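Protein ShdD (Sedimentibacter hydroxybenzoicus, PDB 7AE5) takes part in the anaerobic, non-oxidative decarboxylation and detoxification of phenolic compounds, although its precise biochemical role is unknown. Local coordinates at residues 3-8 with 28-33; 21-25 with 35-39. All blocks are in the same frame, centred on the assembly; numbering follows the deposited sequence.

Contact 1 (3-8 with 28-33). With ZN (zinc ion), chain Z.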
loop_
_atom_site.group_PDB
_atom_site.type_symbol
_atom_site.label_atom_id
_atom_site.label_comp_id
_atom_site.label_asym_id
_atom_site.label_seq_id
_atom_site.Cartn_x
_atom_site.Cartn_y
_atom_site.Cartn_z
ATOM N N CYS H 3 24.861 19.645 45.231
ATOM C CA CYS H 3 23.990 19.932 44.102
ATOM C C CYS H 3 23.180 18.689 43.751
ATOM O O CYS H 3 23.739 17.609 43.543
ATOM C CB CYS H 3 24.820 20.393 42.905
ATOM S SG CYS H 3 23.980 20.257 41.316
ATOM N N HIS H 4 21.855 18.842 43.689
ATOM C CA HIS H 4 20.976 17.693 43.500
ATOM C C HIS H 4 21.133 17.047 42.129
ATOM O O HIS H 4 20.756 15.883 41.964
ATOM C CB HIS H 4 19.519 18.109 43.711
ATOM C CG HIS H 4 19.234 18.632 45.084
ATOM N ND1 HIS H 4 19.483 19.936 45.449
ATOM C CD2 HIS H 4 18.723 18.024 46.182
ATOM C CE1 HIS H 4 19.137 20.111 46.713
ATOM N NE2 HIS H 4 18.673 18.967 47.180
ATOM N N ARG H 5 21.682 17.766 41.152
ATOM C CA ARG H 5 21.770 17.254 39.790
ATOM C C ARG H 5 23.066 16.487 39.539
ATOM O O ARG H 5 23.036 15.370 39.014
ATOM C CB ARG H 5 21.641 18.406 38.790
ATOM C CG ARG H 5 21.981 18.023 37.360
ATOM C CD ARG H 5 21.204 18.871 36.372
ATOM N NE ARG H 5 21.890 20.121 36.068
ATOM C CZ ARG H 5 21.406 21.064 35.272
ATOM N NH1 ARG H 5 20.226 20.936 34.689
ATOM N NH2 ARG H 5 22.122 22.165 35.060
ATOM N N CYS H 6 24.207 17.070 39.900
ATOM C CA CYS H 6 25.501 16.470 39.614
ATOM C C CYS H 6 26.268 16.058 40.863
ATOM O O CYS H 6 27.369 15.511 40.742
ATOM C CB CYS H 6 26.350 17.432 38.775
ATOM S SG CYS H 6 27.127 18.745 39.724
ATOM N N GLY H 7 25.721 16.298 42.053
ATOM C CA GLY H 7 26.328 15.847 43.287
ATOM C C GLY H 7 27.515 16.648 43.771
ATOM O O GLY H 7 28.097 16.295 44.804
ATOM N N SER H 8 27.895 17.713 43.072
ATOM C CA SER H 8 29.060 18.488 43.470
ATOM C C SER H 8 28.796 19.254 44.762
ATOM O O SER H 8 27.678 19.707 45.028
ATOM C CB SER H 8 29.457 19.462 42.362
ATOM O OG SER H 8 30.105 20.602 42.894
ATOM N N CYS H 28 24.942 25.604 41.636
ATOM C CA CYS H 28 26.121 24.768 41.479
ATOM C C CYS H 28 27.111 25.441 40.536
ATOM O O CYS H 28 26.731 25.921 39.465
ATOM C CB CYS H 28 25.721 23.395 40.942
ATOM S SG CYS H 28 27.099 22.333 40.484
ATOM N N GLU H 29 28.380 25.484 40.941
ATOM C CA GLU H 29 29.406 26.103 40.114
ATOM C C GLU H 29 29.951 25.166 39.045
ATOM O O GLU H 29 30.726 25.611 38.193
ATOM C CB GLU H 29 30.552 26.618 40.989
ATOM C CG GLU H 29 30.166 27.793 41.878
ATOM C CD GLU H 29 31.334 28.711 42.180
ATOM O OE1 GLU H 29 31.968 29.208 41.224
ATOM O OE2 GLU H 29 31.618 28.942 43.375
ATOM N N LYS H 30 29.565 23.890 39.061
ATOM C CA LYS H 30 30.001 22.964 38.025
ATOM C C LYS H 30 28.988 22.852 36.888
ATOM O O LYS H 30 29.366 22.907 35.713
ATOM C CB LYS H 30 30.274 21.581 38.626
ATOM C CG LYS H 30 31.288 20.767 37.837
ATOM C CD LYS H 30 30.852 19.319 37.676
ATOM C CE LYS H 30 31.205 18.489 38.895
ATOM N NZ LYS H 30 31.098 17.030 38.614
ATOM N N CYS H 31 27.702 22.704 37.214
ATOM C CA CYS H 31 26.678 22.449 36.207
ATOM C C CYS H 31 25.582 23.509 36.172
ATOM O O CYS H 31 24.597 23.340 35.441
ATOM C CB CYS H 31 26.058 21.065 36.427
ATOM S SG CYS H 31 24.788 21.007 37.705
ATOM N N CYS H 32 25.719 24.587 36.943
ATOM C CA CYS H 32 24.839 25.755 36.929
ATOM C C CYS H 32 23.425 25.465 37.416
ATOM O O CYS H 32 22.554 26.335 37.297
ATOM C CB CYS H 32 24.762 26.395 35.537
ATOM S SG CYS H 32 26.354 26.607 34.717
ATOM N N TYR H 33 23.163 24.277 37.958
ATOM C CA TYR H 33 21.856 24.005 38.540
ATOM C C TYR H 33 21.624 24.908 39.746
ATOM O O TYR H 33 22.512 25.096 40.580
ATOM C CB TYR H 33 21.747 22.537 38.954
ATOM C CG TYR H 33 20.359 22.116 39.388
ATOM C CD1 TYR H 33 19.327 21.989 38.465
ATOM C CD2 TYR H 33 20.080 21.841 40.721
ATOM C CE1 TYR H 33 18.056 21.602 38.859
ATOM C CE2 TYR H 33 18.814 21.454 41.125
ATOM C CZ TYR H 33 17.807 21.335 40.190
ATOM O OH TYR H 33 16.546 20.952 40.589
HETATM ZN ZN ZN Z . 25.712 20.590 39.796
#

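Contact 2 (21-25 with 35-39)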
loop_
_atom_site.group_PDB
_atom_site.type_symbol
_atom_site.label_atom_id
_atom_site.label_comp_id
_atom_site.label_asym_id
_atom_site.label_seq_id
_atom_site.Cartn_x
_atom_site.Cartn_y
_atom_site.Cartn_z
ATOM N N ASP H 21 13.485 36.999 55.583
ATOM C CA ASP H 21 14.340 35.823 55.490
ATOM C C ASP H 21 13.490 34.606 55.150
ATOM O O ASP H 21 13.479 33.614 55.886
ATOM C CB ASP H 21 15.114 35.606 56.794
ATOM C CG ASP H 21 16.226 34.576 56.652
ATOM O OD1 ASP H 21 15.974 33.374 56.889
ATOM O OD2 ASP H 21 17.355 34.971 56.295
ATOM N N ALA H 22 12.759 34.679 54.037
ATOM C CA ALA H 22 11.903 33.566 53.650
ATOM C C ALA H 22 12.706 32.421 53.045
ATOM O O ALA H 22 12.405 31.250 53.302
ATOM C CB ALA H 22 10.832 34.043 52.667
ATOM N N TRP H 23 13.726 32.731 52.247
ATOM C CA TRP H 23 14.455 31.689 51.536
ATOM C C TRP H 23 15.782 32.234 51.028
ATOM O O TRP H 23 16.062 33.433 51.094
ATOM C CB TRP H 23 13.632 31.134 50.368
ATOM C CG TRP H 23 12.943 32.193 49.557
ATOM C CD1 TRP H 23 11.620 32.519 49.597
ATOM C CD2 TRP H 23 13.539 33.059 48.579
ATOM N NE1 TRP H 23 11.354 33.535 48.712
ATOM C CE2 TRP H 23 12.515 33.884 48.074
ATOM C CE3 TRP H 23 14.837 33.215 48.083
ATOM C CZ2 TRP H 23 12.747 34.851 47.099
ATOM C CZ3 TRP H 23 15.065 34.176 47.117
ATOM C CH2 TRP H 23 14.025 34.981 46.633
ATOM N N GLU H 24 16.597 31.314 50.516
ATOM C CA GLU H 24 17.815 31.617 49.784
ATOM C C GLU H 24 17.818 30.780 48.512
ATOM O O GLU H 24 17.070 29.808 48.390
ATOM C CB GLU H 24 19.070 31.319 50.622
ATOM C CG GLU H 24 18.895 31.595 52.115
ATOM C CD GLU H 24 20.208 31.844 52.844
ATOM O OE1 GLU H 24 21.123 30.998 52.723
ATOM O OE2 GLU H 24 20.317 32.870 53.555
ATOM N N VAL H 25 18.659 31.167 47.558
ATOM C CA VAL H 25 18.811 30.436 46.306
ATOM C C VAL H 25 20.267 30.024 46.161
ATOM O O VAL H 25 21.169 30.864 46.273
ATOM C CB VAL H 25 18.356 31.264 45.092
ATOM C CG1 VAL H 25 18.416 30.419 43.832
ATOM C CG2 VAL H 25 16.949 31.793 45.308
ATOM N N TRP H 35 18.557 26.299 42.801
ATOM C CA TRP H 35 17.343 25.911 43.507
ATOM C C TRP H 35 17.172 26.767 44.753
ATOM O O TRP H 35 18.137 27.304 45.303
ATOM C CB TRP H 35 17.360 24.422 43.874
ATOM C CG TRP H 35 18.351 24.052 44.938
ATOM C CD1 TRP H 35 18.117 23.956 46.280
ATOM C CD2 TRP H 35 19.730 23.715 44.746
ATOM N NE1 TRP H 35 19.265 23.585 46.935
ATOM C CE2 TRP H 35 20.270 23.431 46.017
ATOM C CE3 TRP H 35 20.561 23.630 43.626
ATOM C CZ2 TRP H 35 21.604 23.066 46.197
ATOM C CZ3 TRP H 35 21.884 23.267 43.806
ATOM C CH2 TRP H 35 22.392 22.990 45.082
ATOM N N ARG H 36 15.920 26.882 45.185
ATOM C CA ARG H 36 15.562 27.617 46.388
ATOM C C ARG H 36 15.640 26.705 47.605
ATOM O O ARG H 36 15.383 25.500 47.519
ATOM C CB ARG H 36 14.150 28.194 46.262
ATOM C CG ARG H 36 13.944 29.529 46.959
ATOM C CD ARG H 36 12.507 30.010 46.805
ATOM N NE ARG H 36 12.082 30.035 45.410
ATOM C CZ ARG H 36 12.324 31.033 44.571
ATOM N NH1 ARG H 36 12.991 32.110 44.951
ATOM N NH2 ARG H 36 11.887 30.947 43.318
ATOM N N SER H 37 15.997 27.295 48.750
ATOM C CA SER H 37 16.076 26.531 49.990
ATOM C C SER H 37 14.734 25.931 50.385
ATOM O O SER H 37 14.701 24.955 51.141
ATOM C CB SER H 37 16.604 27.417 51.123
ATOM O OG SER H 37 15.774 28.550 51.317
ATOM N N THR H 38 13.629 26.492 49.890
ATOM C CA THR H 38 12.306 25.950 50.171
ATOM C C THR H 38 11.989 24.714 49.342
ATOM O O THR H 38 11.121 23.926 49.736
ATOM C CB THR H 38 11.236 27.018 49.929
ATOM O OG1 THR H 38 11.206 27.362 48.539
ATOM C CG2 THR H 38 11.532 28.262 50.749
ATOM N N GLU H 39 12.663 24.526 48.212
ATOM C CA GLU H 39 12.463 23.344 47.391
ATOM C C GLU H 39 13.195 22.144 47.985
ATOM O O GLU H 39 14.135 22.279 48.772
ATOM C CB GLU H 39 12.957 23.579 45.962
ATOM C CG GLU H 39 12.080 24.475 45.111
ATOM C CD GLU H 39 12.517 24.490 43.656
ATOM O OE1 GLU H 39 13.377 25.326 43.304
ATOM O OE2 GLU H 39 12.002 23.670 42.864
#

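Contact 1 (3-8 with 28-33)
Cys3 and Cys6 reach across to Cys28 and Cys31, and the four SG atoms close round one zinc ion, each 2.3 Å from the metal. Arg5, between the first two ligands, packs beside Cys31 and Tyr33. Its CB sits over one face of the Tyr33 ring, offset toward the rim; CG runs past Cys31 SG, and CD nears Tyr33 CD1. A bend at chi3 (87°) then brings the guanidinium side-on to Cys31: NE gives an almost straight bond (170°) to Cys31 SG at 3.4 Å, and NH2 reaches Cys31 O at 2.8 Å, both acceptors close to the guanidinium plane. Tyr33 CD1 lies over the centre of one guanidinium face, the two planes 50° apart. Two CxxC zinc knuckles together form a Cys4 site, consistent with a zinc-ribbon-like fold, in which backbone amides point at the thiolates: Cys6 N meets Cys3 SG at 3.5 Å and Cys31 N meets Cys28 SG at 3.3 Å. Such bonds, with the arginine, probably temper the negative charge on the sulfurs. Arg5 NH1 bonds to Gly274 O of the phenolic acid decarboxylase chain. Cut back to an alanine, this position is likely to leave Cys31 SG, Cys31 O and that Gly274 O without their side-chain donors and to lose the packing on Tyr33 CD1. On the other flank, Lys30 CE packs 4.0 Å from Ser8 CB, its NZ salt-bridged to Asp51.

Contact 2 (21-25 with 35-39)
This is the open end of an antiparallel beta hairpin, where strands 24-28 and 34-36 part into loops. Val25 and Arg36 form a non-hydrogen-bonded pair, their CA atoms 4.3 Å apart. Next to it Ser37 closes the ladder: Ser37 N donates to Glu24 O at 2.8 Å, and Glu24 N donates to Ser37 OG at 3.0 Å, nearly straight at 167°. With chi1 at 58° the hydroxyl turns back to Glu24 N, where in a regular hydrogen-bonded pair the carbonyl of Ser37 would be the acceptor. On the face of Val25, Arg36 climbs over the Trp23 indole. Its CD rests over the five-membered ring, 3.7 Å from the centroid, as a CH-pi contact. CZ stands over the six-membered ring in a cation-pi contact, the guanidinium edge-on at 71° to the ring, with Arg36 NH1 nearest, 3.5 Å from Trp23 CH2. At the subunit interface, Glu31 of the phenolic acid decarboxylase chain salt-bridges Arg36 NH2, while that chain's Leu131 O and Tyr59 OH hydrogen-bond NH2 and NH1, and Trp23 NE1 donates to its Lys57 O. Beside the start of the indole, on the side that Arg36 occupies, Thr38 CG2 touches Trp23 CB at 3.6 Å.

From the N terminus, the chain first lays down 3-8, half of the zinc site, and then strand 11-16. The loop after it leads to 21-25, the first side of contact 2, and strand 24-28 carries the chain back to the metal, where 28-33 closes the long loop of contact 1. Strand 34-36 runs into the turn of 35-39 and closes contact 2. The segments alternate, so the two closures cross: contact 1 ties the N-terminal loop to the hairpin's turn, contact 2 joins the far ends of its strands. Their centres lie about 16 Å apart, yet they meet where the Trp35 ring packs edge-to-face with His4 and against Cys3.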